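Uncharacterized protein (Bacteroides caccae, PDB 4L7A) is of uncharacterised function but probably acts as a zinc-dependent metallopeptidase, hydrolysing peptide bonds. Local coordinates at residues I37-R42 with K92-I97; T51-P56 with G98-D103; W60-L65 with L120-W125. All coordinates share one frame; numbering follows the deposited sequence. Where two conformers were deposited one is given.

The six segments follow one another as 37-42, 51-56, 60-65, 92-97, 98-103 and 120-125, so each of the first three pairs with its counterpart in the same order and the contacts interleave. Interaction 1 joins two parallel strands of the mixed sheet; interaction 2 ties the loops beyond it, about 17 Å away between centres; interaction 3, about 12 Å between centres from each of the others, lays helix 59-81 on the sheet. Strand 93-98 bonds to strand 115-122, linking interactions 1 and 3, while Ser99 links interaction 2 to Met122 and Trp125. Together they knit the early part of the putative peptidase domain to its sheet.

Interaction 1 of 3, residues I37-R42 with K92-I97; sequences IDFKYR and KVIHLI
Strand 38-40 lies alongside strand 93-97, parallel to it and 4.7 Å away between axes. Four backbone hydrogen bonds join them: Asp38 N to Lys92 O, Ile94 N to Asp38 O, Lys40 N to Ile94 O and Leu96 N to Lys40 O. The third is the shortest, Lys40 N to Ile94 O at 2.8 Å, and nearly straight at 173°. The tight side is apolar. Phe39, with CG anti to the backbone N (chi1 -170°), slants its ring across both neighbours: CZ meets Leu96 CD1 at 3.7 Å, while CD2 lies 4.1 Å from Ile94 CG2. Ile37 CG2 completes the row against Ile94 CD1 at 3.9 Å. Helices 17-35 and 59-81 cover this face, which suits branched and aromatic residues. An alanine at Phe39 would probably leave Leu96 and Ile94 poorly packed beneath these helices. The other face is more polar, and its lysine and aspartate are partly exposed. Lys40 stretches out beside His95, its CD 3.6 Å from His95 NE2, so that its aliphatic stem runs alongside the imidazole while its ammonium makes only a long, loose salt bridge with Asp38, NZ to OD2 4.0 Å. Strand, helix 59-81 and adjoining parallel strand make a beta-alpha-beta crossover at one border of the mixed sheet.

Interaction 2 of 3, residues T51-P56 with G98-D103; sequences THNLVP and GSASWD
Ser99 OG is the best-held polar atom here, gripped by two hydrogen bonds: it accepts from Asn53 ND2 and donates to Ser101 O at 3.0 Å. The torsion chi1 of -169° sets OG anti to the backbone N, in reach of both partners. Asn53 ND2 arrives at 3.3 Å from Ser99 OG, which lies close to the amide plane, so the N-H points roughly at it, though the bond is long and bent. The same nitrogen gives a second, weak bond to Asp103 OD1; the amide and carboxylate planes are 26° apart, and the negative charge would probably polarise the amide N-H. Asparagine suits the place because its side chain bonds to two residues while its backbone serves a third: Asn53 O accepts from Ala100 N at 2.9 Å, in the carbonyl plane. A type I turn from Thr51 to Leu54 presents that carbonyl, and Thr51 OG1 steadies it by accepting from Asn53 N in an ST turn. Beyond, the two chains run in opposite senses, with Leu54 bridged to Ser99. Val55 N makes a weak, though nearly straight, bond to Gly98 O, and a water joins Val55 O to Gly98 N. Val55 CG2 lies over the backbone at 3.5 Å from Ser99 N, and CG1 touches Ala100 CB at 4.0 Å, methyl against methyl. Gly98 must stay bare, since a CB would run into Val55 O and Pro56 O. Ser99 also uses its carbonyl to hold Trp125 NE1. With several bonds long or weak and much of the pair exposed, the chemistry implies a join of two loops set by shape and a few directed polar contacts, not by an apolar core.

Interaction 3 of 3, residues W60-L65 with L120-W125; sequences WLSVKL and LYMGNW
Helix 60-65 passes over strand 120-122 at an angle of 132° between their N-to-C directions, with the axes 10.7 Å apart, a spacing that side chains must fill. Met122, built as selenomethionine, does most of that filling. Its chi1 of 30° lies off a staggered position, and bends at chi2 and chi3 fold the chain, so that CE ends against the helix. There CE meets Leu61 CG at 3.8 Å and Ser62 OG at 3.4 Å. A long, unbranched methionine-type chain, here with selenium in place of sulfur, suits this, since it can bend to bring its methyl to Leu61 and Ser62. Leu61 and Met122 run alongside each other, each pointing toward the other's backbone. With CG anti to the backbone N, Leu61 sends CD2 down onto the backbone of Gly123, CD2 to Gly123 C being 3.3 Å, a tight approach. Gly123 suits the spot because a CB would clash with Trp125 NE1; the Gly123 N lies 3.3 Å above one face of the Trp125 ring, toward its rim. One helical turn on, Leu65 crosses Met122 obliquely, CD1 touching Met122 CG at 3.6 Å and Met122 CB equally closely. Leu65 N bonds to Leu61 O, the helical spacing that puts both leucines on the strand-facing side. Ser62 is small enough to let the methyl in, and its hydroxyl is satisfied by Asp58 O, just before the helix begins. Tyr138 and Met134 of helix 131-153 close round Met122 and Leu65. Helix 131-153 carries an HExxH sequence, the zinc-binding signature of this peptidase clan; helix-on-sheet packing beside it is consistent with a zincin-like fold.

Interaction 1 of 3, residues I37-R42 with K92-I97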
loop_
_atom_site.group_PDB
_atom_site.type_symbol
_atom_site.label_atom_id
_atom_site.label_comp_id
_atom_site.label_asym_id
_atom_site.label_seq_id
_atom_site.Cartn_x
_atom_site.Cartn_y
_atom_site.Cartn_z
ATOM N N ILE A 37 -7.561 13.803 -2.517
ATOM C CA ILE A 37 -7.383 12.635 -3.370
ATOM C C ILE A 37 -8.563 12.529 -4.300
ATOM O O ILE A 37 -9.701 12.551 -3.889
ATOM C CB ILE A 37 -7.259 11.319 -2.570
ATOM C CG1 ILE A 37 -6.022 11.345 -1.681
ATOM C CG2 ILE A 37 -7.195 10.157 -3.508
ATOM C CD1 ILE A 37 -5.990 10.239 -0.621
ATOM N N ASP A 38 -8.288 12.354 -5.570
ATOM C CA ASP A 38 -9.353 12.161 -6.530
ATOM C C ASP A 38 -9.498 10.666 -6.705
ATOM O O ASP A 38 -8.646 10.005 -7.322
ATOM C CB ASP A 38 -8.962 12.930 -7.799
ATOM C CG ASP A 38 -10.020 12.916 -8.884
ATOM O OD1 ASP A 38 -11.193 12.528 -8.653
ATOM O OD2 ASP A 38 -9.639 13.283 -10.013
ATOM N N PHE A 39 -10.577 10.101 -6.197
ATOM C CA PHE A 39 -10.851 8.659 -6.339
ATOM C C PHE A 39 -11.828 8.395 -7.480
ATOM O O PHE A 39 -12.980 8.756 -7.394
ATOM C CB PHE A 39 -11.424 8.173 -5.021
ATOM C CG PHE A 39 -11.564 6.664 -4.870
ATOM C CD1 PHE A 39 -12.553 5.959 -5.527
ATOM C CD2 PHE A 39 -10.784 5.966 -3.929
ATOM C CE1 PHE A 39 -12.716 4.620 -5.308
ATOM C CE2 PHE A 39 -10.946 4.599 -3.710
ATOM C CZ PHE A 39 -11.908 3.930 -4.430
ATOM N N LYS A 40 -11.385 7.736 -8.541
ATOM C CA LYS A 40 -12.219 7.575 -9.733
ATOM C C LYS A 40 -12.670 6.127 -9.929
ATOM O O LYS A 40 -11.860 5.195 -9.856
ATOM C CB LYS A 40 -11.466 8.042 -10.966
ATOM C CG LYS A 40 -10.996 9.480 -10.913
ATOM C CD LYS A 40 -10.673 9.969 -12.300
ATOM C CE LYS A 40 -10.024 11.336 -12.283
ATOM N NZ LYS A 40 -9.612 11.693 -13.658
ATOM N N TYR A 41 -13.968 5.946 -10.145
ATOM C CA TYR A 41 -14.513 4.638 -10.444
ATOM C C TYR A 41 -15.235 4.602 -11.758
ATOM O O TYR A 41 -15.385 3.523 -12.333
ATOM C CB TYR A 41 -15.429 4.167 -9.347
ATOM C CG TYR A 41 -16.682 4.949 -9.255
ATOM C CD1 TYR A 41 -16.705 6.171 -8.611
ATOM C CD2 TYR A 41 -17.848 4.474 -9.823
ATOM C CE1 TYR A 41 -17.886 6.924 -8.542
ATOM C CE2 TYR A 41 -19.017 5.217 -9.781
ATOM C CZ TYR A 41 -19.030 6.435 -9.112
ATOM O OH TYR A 41 -20.178 7.154 -9.094
ATOM N N ARG A 42 -15.662 5.758 -12.253
ATOM C CA ARG A 42 -16.439 5.816 -13.490
ATOM C C ARG A 42 -15.486 5.537 -14.642
ATOM O O ARG A 42 -14.466 6.217 -14.797
ATOM C CB ARG A 42 -17.111 7.177 -13.654
ATOM C CG ARG A 42 -18.284 7.499 -12.678
ATOM C CD ARG A 42 -18.542 9.022 -12.701
ATOM N NE ARG A 42 -19.680 9.488 -11.911
ATOM C CZ ARG A 42 -20.930 9.424 -12.300
ATOM N NH1 ARG A 42 -21.247 8.872 -13.457
ATOM N NH2 ARG A 42 -21.886 9.864 -11.509
ATOM N N LYS A 92 -2.159 11.541 -5.509
ATOM C CA LYS A 92 -3.167 12.506 -6.035
ATOM C C LYS A 92 -4.426 11.853 -6.596
ATOM O O LYS A 92 -5.516 12.439 -6.586
ATOM C CB LYS A 92 -2.576 13.388 -7.153
ATOM C CG LYS A 92 -1.273 14.136 -6.796
ATOM C CD LYS A 92 -1.459 15.254 -5.751
ATOM C CE LYS A 92 -0.354 15.217 -4.638
ATOM N NZ LYS A 92 -1.003 15.487 -3.314
ATOM N N VAL A 93 -4.276 10.663 -7.165
ATOM C CA VAL A 93 -5.383 9.995 -7.849
ATOM C C VAL A 93 -5.355 8.490 -7.602
ATOM O O VAL A 93 -4.266 7.879 -7.580
ATOM C CB VAL A 93 -5.311 10.277 -9.378
ATOM C CG1 VAL A 93 -6.370 9.471 -10.126
ATOM C CG2 VAL A 93 -5.525 11.743 -9.671
ATOM N N ILE A 94 -6.529 7.923 -7.337
ATOM C CA ILE A 94 -6.741 6.481 -7.229
ATOM C C ILE A 94 -7.778 6.124 -8.310
ATOM O O ILE A 94 -8.785 6.846 -8.437
ATOM C CB ILE A 94 -7.187 6.077 -5.836
ATOM C CG1 ILE A 94 -6.095 6.355 -4.815
ATOM C CG2 ILE A 94 -7.450 4.595 -5.777
ATOM C CD1 ILE A 94 -6.576 6.351 -3.381
ATOM N N HIS A 95 -7.484 5.144 -9.185
ATOM C CA HIS A 95 -8.466 4.708 -10.205
ATOM C C HIS A 95 -8.799 3.290 -9.883
ATOM O O HIS A 95 -7.897 2.533 -9.588
ATOM C CB HIS A 95 -7.859 4.642 -11.596
ATOM C CG HIS A 95 -7.669 5.967 -12.240
ATOM N ND1 HIS A 95 -7.189 6.097 -13.528
ATOM C CD2 HIS A 95 -7.945 7.220 -11.815
ATOM C CE1 HIS A 95 -7.151 7.380 -13.864
ATOM N NE2 HIS A 95 -7.610 8.081 -12.840
ATOM N N LEU A 96 -10.055 2.922 -9.948
ATOM C CA LEU A 96 -10.442 1.521 -9.892
ATOM C C LEU A 96 -10.810 1.114 -11.299
ATOM O O LEU A 96 -11.554 1.832 -11.987
ATOM C CB LEU A 96 -11.642 1.294 -8.992
ATOM C CG LEU A 96 -11.564 1.783 -7.579
ATOM C CD1 LEU A 96 -12.735 1.228 -6.792
ATOM C CD2 LEU A 96 -10.260 1.326 -6.943
ATOM N N ILE A 97 -10.266 -0.018 -11.731
ATOM C CA ILE A 97 -10.573 -0.594 -13.026
ATOM C C ILE A 97 -10.942 -2.032 -12.838
ATOM O O ILE A 97 -10.321 -2.752 -12.060
ATOM C CB ILE A 97 -9.386 -0.494 -13.988
ATOM C CG1 ILE A 97 -9.092 0.962 -14.275
ATOM C CG2 ILE A 97 -9.656 -1.176 -15.281
ATOM C CD1 ILE A 97 -7.823 1.180 -15.224
HETATM O O HOH W 1 -13.672 2.218 -13.549
#

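Interaction 2 of 3, residues T51-P56 with G98-D103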
loop_
_atom_site.group_PDB
_atom_site.type_symbol
_atom_site.label_atom_id
_atom_site.label_comp_id
_atom_site.label_asym_id
_atom_site.label_seq_id
_atom_site.Cartn_x
_atom_site.Cartn_y
_atom_site.Cartn_z
ATOM N N THR A 51 -6.011 -4.761 -21.204
ATOM C CA THR A 51 -5.753 -6.084 -21.733
ATOM C C THR A 51 -7.088 -6.761 -22.016
ATOM O O THR A 51 -8.136 -6.157 -21.789
ATOM C CB THR A 51 -4.926 -6.929 -20.752
ATOM O OG1 THR A 51 -5.722 -7.326 -19.623
ATOM C CG2 THR A 51 -3.680 -6.205 -20.310
ATOM N N HIS A 52 -7.073 -8.016 -22.463
ATOM C CA HIS A 52 -8.328 -8.777 -22.638
ATOM C C HIS A 52 -8.994 -9.143 -21.311
ATOM O O HIS A 52 -10.181 -9.564 -21.282
ATOM C CB HIS A 52 -8.126 -10.021 -23.479
ATOM C CG HIS A 52 -7.840 -9.713 -24.892
ATOM N ND1 HIS A 52 -7.509 -10.679 -25.819
ATOM C CD2 HIS A 52 -7.857 -8.530 -25.557
ATOM C CE1 HIS A 52 -7.354 -10.101 -27.003
ATOM N NE2 HIS A 52 -7.558 -8.799 -26.867
ATOM N N ASN A 53 -8.272 -8.939 -20.219
ATOM C CA ASN A 53 -8.857 -9.004 -18.910
ATOM C C ASN A 53 -9.801 -7.901 -18.469
ATOM O O ASN A 53 -10.385 -8.001 -17.395
ATOM C CB ASN A 53 -7.765 -9.095 -17.875
ATOM C CG ASN A 53 -7.616 -10.469 -17.367
ATOM O OD1 ASN A 53 -7.719 -11.441 -18.147
ATOM N ND2 ASN A 53 -7.378 -10.598 -16.027
ATOM N N LEU A 54 -9.881 -6.814 -19.223
ATOM C CA LEU A 54 -10.760 -5.720 -18.851
ATOM C C LEU A 54 -12.238 -6.201 -18.823
ATOM O O LEU A 54 -12.681 -6.880 -19.739
ATOM C CB LEU A 54 -10.656 -4.616 -19.878
ATOM C CG LEU A 54 -11.430 -3.345 -19.521
ATOM C CD1 LEU A 54 -10.893 -2.725 -18.264
ATOM C CD2 LEU A 54 -11.281 -2.328 -20.678
ATOM N N VAL A 55 -12.933 -5.859 -17.745
ATOM C CA VAL A 55 -14.390 -6.062 -17.581
ATOM C C VAL A 55 -14.980 -4.760 -16.986
ATOM O O VAL A 55 -14.243 -3.935 -16.455
ATOM C CB VAL A 55 -14.726 -7.249 -16.631
ATOM C CG1 VAL A 55 -14.203 -8.555 -17.179
ATOM C CG2 VAL A 55 -14.168 -7.035 -15.205
ATOM N N PRO A 56 -16.298 -4.563 -17.104
ATOM C CA PRO A 56 -16.873 -3.384 -16.494
ATOM C C PRO A 56 -16.547 -3.300 -14.995
ATOM O O PRO A 56 -16.468 -4.313 -14.291
ATOM C CB PRO A 56 -18.373 -3.583 -16.713
ATOM C CG PRO A 56 -18.446 -4.401 -17.927
ATOM C CD PRO A 56 -17.311 -5.379 -17.786
ATOM N N GLY A 98 -11.960 -2.480 -13.556
ATOM C CA GLY A 98 -12.379 -3.890 -13.403
ATOM C C GLY A 98 -11.478 -4.886 -14.141
ATOM O O GLY A 98 -11.046 -4.627 -15.253
ATOM N N SER A 99 -11.229 -6.036 -13.505
ATOM C CA SER A 99 -10.486 -7.106 -14.113
ATOM C C SER A 99 -11.115 -8.480 -13.898
ATOM O O SER A 99 -11.692 -8.753 -12.844
ATOM C CB SER A 99 -9.091 -7.111 -13.525
ATOM O OG SER A 99 -8.252 -7.967 -14.266
ATOM N N ALA A 100 -10.997 -9.329 -14.918
ATOM C CA ALA A 100 -11.527 -10.663 -14.919
ATOM C C ALA A 100 -10.871 -11.550 -13.868
ATOM O O ALA A 100 -11.521 -12.418 -13.361
ATOM C CB ALA A 100 -11.383 -11.282 -16.277
ATOM N N SER A 101 -9.612 -11.289 -13.524
ATOM C CA SER A 101 -8.917 -12.028 -12.482
ATOM C C SER A 101 -7.736 -11.239 -11.930
ATOM O O SER A 101 -7.450 -10.103 -12.390
ATOM C CB SER A 101 -8.419 -13.364 -13.025
ATOM O OG SER A 101 -7.985 -14.200 -11.968
ATOM N N TRP A 102 -7.060 -11.857 -10.963
ATOM C CA TRP A 102 -5.858 -11.315 -10.344
ATOM C C TRP A 102 -4.587 -11.677 -11.089
ATOM O O TRP A 102 -3.532 -11.138 -10.787
ATOM C CB TRP A 102 -5.708 -11.848 -8.924
ATOM C CG TRP A 102 -5.371 -13.293 -8.836
ATOM C CD1 TRP A 102 -4.127 -13.867 -8.972
ATOM C CD2 TRP A 102 -6.269 -14.350 -8.549
ATOM N NE1 TRP A 102 -4.217 -15.219 -8.836
ATOM C CE2 TRP A 102 -5.520 -15.551 -8.568
ATOM C CE3 TRP A 102 -7.641 -14.410 -8.306
ATOM C CZ2 TRP A 102 -6.096 -16.801 -8.329
ATOM C CZ3 TRP A 102 -8.238 -15.680 -8.075
ATOM C CH2 TRP A 102 -7.455 -16.850 -8.085
ATOM N N ASP A 103 -4.696 -12.596 -12.050
ATOM C CA ASP A 103 -3.527 -13.200 -12.720
ATOM C C ASP A 103 -2.653 -12.257 -13.586
ATOM O O ASP A 103 -1.515 -12.568 -13.817
ATOM C CB ASP A 103 -3.959 -14.436 -13.556
ATOM C CG ASP A 103 -4.828 -14.063 -14.770
ATOM O OD1 ASP A 103 -5.325 -12.914 -14.872
ATOM O OD2 ASP A 103 -5.055 -14.931 -15.636
HETATM O O HOH W 2 -13.669 -1.442 -15.984
#

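Interaction 3 of 3, residues W60-L65 with L120-W125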
loop_
_atom_site.group_PDB
_atom_site.type_symbol
_atom_site.label_atom_id
_atom_site.label_comp_id
_atom_site.label_asym_id
_atom_site.label_seq_id
_atom_site.Cartn_x
_atom_site.Cartn_y
_atom_site.Cartn_z
ATOM N N TRP A 60 -20.911 -1.607 -6.746
ATOM C CA TRP A 60 -20.987 -1.859 -5.315
ATOM C C TRP A 60 -19.659 -2.434 -4.756
ATOM O O TRP A 60 -19.299 -2.201 -3.605
ATOM C CB TRP A 60 -22.182 -2.755 -4.987
ATOM C CG TRP A 60 -23.428 -2.029 -5.219
ATOM C CD1 TRP A 60 -24.297 -2.220 -6.242
ATOM C CD2 TRP A 60 -23.977 -0.974 -4.404
ATOM N NE1 TRP A 60 -25.339 -1.359 -6.132
ATOM C CE2 TRP A 60 -25.151 -0.543 -5.037
ATOM C CE3 TRP A 60 -23.563 -0.327 -3.244
ATOM C CZ2 TRP A 60 -25.947 0.485 -4.527
ATOM C CZ3 TRP A 60 -24.333 0.709 -2.744
ATOM C CH2 TRP A 60 -25.533 1.097 -3.375
ATOM N N LEU A 61 -18.903 -3.107 -5.587
ATOM C CA LEU A 61 -17.566 -3.447 -5.161
ATOM C C LEU A 61 -16.616 -2.192 -5.061
ATOM O O LEU A 61 -15.738 -2.148 -4.187
ATOM C CB LEU A 61 -16.973 -4.501 -6.093
ATOM C CG LEU A 61 -15.556 -5.008 -5.741
ATOM C CD1 LEU A 61 -15.531 -5.588 -4.324
ATOM C CD2 LEU A 61 -15.171 -6.065 -6.772
ATOM N N SER A 62 -16.810 -1.198 -5.934
ATOM C CA SER A 62 -16.043 0.046 -5.849
ATOM C C SER A 62 -16.326 0.767 -4.534
ATOM O O SER A 62 -15.440 1.319 -3.940
ATOM C CB SER A 62 -16.346 0.990 -6.996
ATOM O OG SER A 62 -15.941 0.380 -8.216
ATOM N N VAL A 63 -17.575 0.749 -4.097
ATOM C CA VAL A 63 -17.974 1.348 -2.850
ATOM C C VAL A 63 -17.295 0.644 -1.673
ATOM O O VAL A 63 -16.792 1.302 -0.727
ATOM C CB VAL A 63 -19.503 1.277 -2.678
ATOM C CG1 VAL A 63 -19.915 1.816 -1.322
ATOM C CG2 VAL A 63 -20.199 2.073 -3.762
ATOM N N LYS A 64 -17.276 -0.688 -1.707
ATOM C CA LYS A 64 -16.660 -1.457 -0.627
ATOM C C LYS A 64 -15.205 -1.130 -0.543
ATOM O O LYS A 64 -14.710 -0.829 0.534
ATOM C CB LYS A 64 -16.830 -2.947 -0.851
ATOM C CG LYS A 64 -18.288 -3.341 -0.744
ATOM C CD LYS A 64 -18.485 -4.830 -0.692
ATOM C CE LYS A 64 -19.933 -5.144 -0.905
ATOM N NZ LYS A 64 -20.068 -6.589 -0.817
ATOM N N LEU A 65 -14.533 -1.126 -1.690
ATOM C CA LEU A 65 -13.095 -0.832 -1.721
ATOM C C LEU A 65 -12.755 0.590 -1.287
ATOM O O LEU A 65 -11.798 0.784 -0.560
ATOM C CB LEU A 65 -12.518 -1.074 -3.098
ATOM C CG LEU A 65 -12.253 -2.537 -3.320
ATOM C CD1 LEU A 65 -12.012 -2.787 -4.799
ATOM C CD2 LEU A 65 -11.004 -2.950 -2.521
ATOM N N LEU A 120 -6.012 0.454 -9.108
ATOM C CA LEU A 120 -6.256 -0.829 -8.562
ATOM C C LEU A 120 -7.210 -1.589 -9.485
ATOM O O LEU A 120 -8.283 -1.084 -9.828
ATOM C CB LEU A 120 -6.891 -0.708 -7.202
ATOM C CG LEU A 120 -6.221 0.202 -6.180
ATOM C CD1 LEU A 120 -7.031 0.225 -4.933
ATOM C CD2 LEU A 120 -4.832 -0.341 -5.896
ATOM N N TYR A 121 -6.828 -2.819 -9.821
ATOM C CA TYR A 121 -7.623 -3.708 -10.618
ATOM C C TYR A 121 -8.381 -4.605 -9.644
ATOM O O TYR A 121 -7.791 -5.227 -8.728
ATOM C CB TYR A 121 -6.720 -4.506 -11.589
ATOM C CG TYR A 121 -6.147 -3.622 -12.648
ATOM C CD1 TYR A 121 -4.963 -2.947 -12.486
ATOM C CD2 TYR A 121 -6.817 -3.463 -13.863
ATOM C CE1 TYR A 121 -4.476 -2.101 -13.499
ATOM C CE2 TYR A 121 -6.341 -2.663 -14.860
ATOM C CZ TYR A 121 -5.186 -1.960 -14.675
ATOM O OH TYR A 121 -4.761 -1.170 -15.737
HETATM N N MSE A 122 -9.692 -4.683 -9.861
HETATM C CA MSE A 122 -10.571 -5.406 -8.963
HETATM C C MSE A 122 -11.709 -6.126 -9.662
HETATM O O MSE A 122 -12.029 -5.824 -10.781
HETATM C CB MSE A 122 -11.185 -4.461 -7.884
HETATM C CG MSE A 122 -11.387 -3.032 -8.285
HETATM SE SE MSE A 122 -12.797 -2.636 -9.601
HETATM C CE MSE A 122 -14.364 -2.639 -8.450
ATOM N N GLY A 123 -12.336 -7.042 -8.934
ATOM C CA GLY A 123 -13.489 -7.802 -9.418
ATOM C C GLY A 123 -13.926 -8.734 -8.308
ATOM O O GLY A 123 -13.284 -8.803 -7.262
ATOM N N ASN A 124 -15.027 -9.408 -8.470
ATOM C CA ASN A 124 -15.548 -10.122 -7.302
ATOM C C ASN A 124 -14.824 -11.478 -7.089
ATOM O O ASN A 124 -15.245 -12.245 -6.248
ATOM C CB ASN A 124 -17.086 -10.219 -7.313
ATOM C CG ASN A 124 -17.587 -11.011 -8.465
ATOM O OD1 ASN A 124 -16.803 -11.580 -9.237
ATOM N ND2 ASN A 124 -18.909 -11.101 -8.588
ATOM N N TRP A 125 -13.729 -11.732 -7.835
ATOM C CA TRP A 125 -12.734 -12.732 -7.425
ATOM C C TRP A 125 -12.057 -12.349 -6.080
ATOM O O TRP A 125 -11.343 -13.156 -5.499
ATOM C CB TRP A 125 -11.637 -12.939 -8.474
ATOM C CG TRP A 125 -11.092 -11.660 -9.043
ATOM C CD1 TRP A 125 -11.537 -11.017 -10.195
ATOM C CD2 TRP A 125 -10.040 -10.826 -8.515
ATOM N NE1 TRP A 125 -10.818 -9.869 -10.388
ATOM C CE2 TRP A 125 -9.884 -9.736 -9.401
ATOM C CE3 TRP A 125 -9.230 -10.885 -7.382
ATOM C CZ2 TRP A 125 -8.978 -8.716 -9.175
ATOM C CZ3 TRP A 125 -8.303 -9.875 -7.178
ATOM C CH2 TRP A 125 -8.189 -8.804 -8.070
#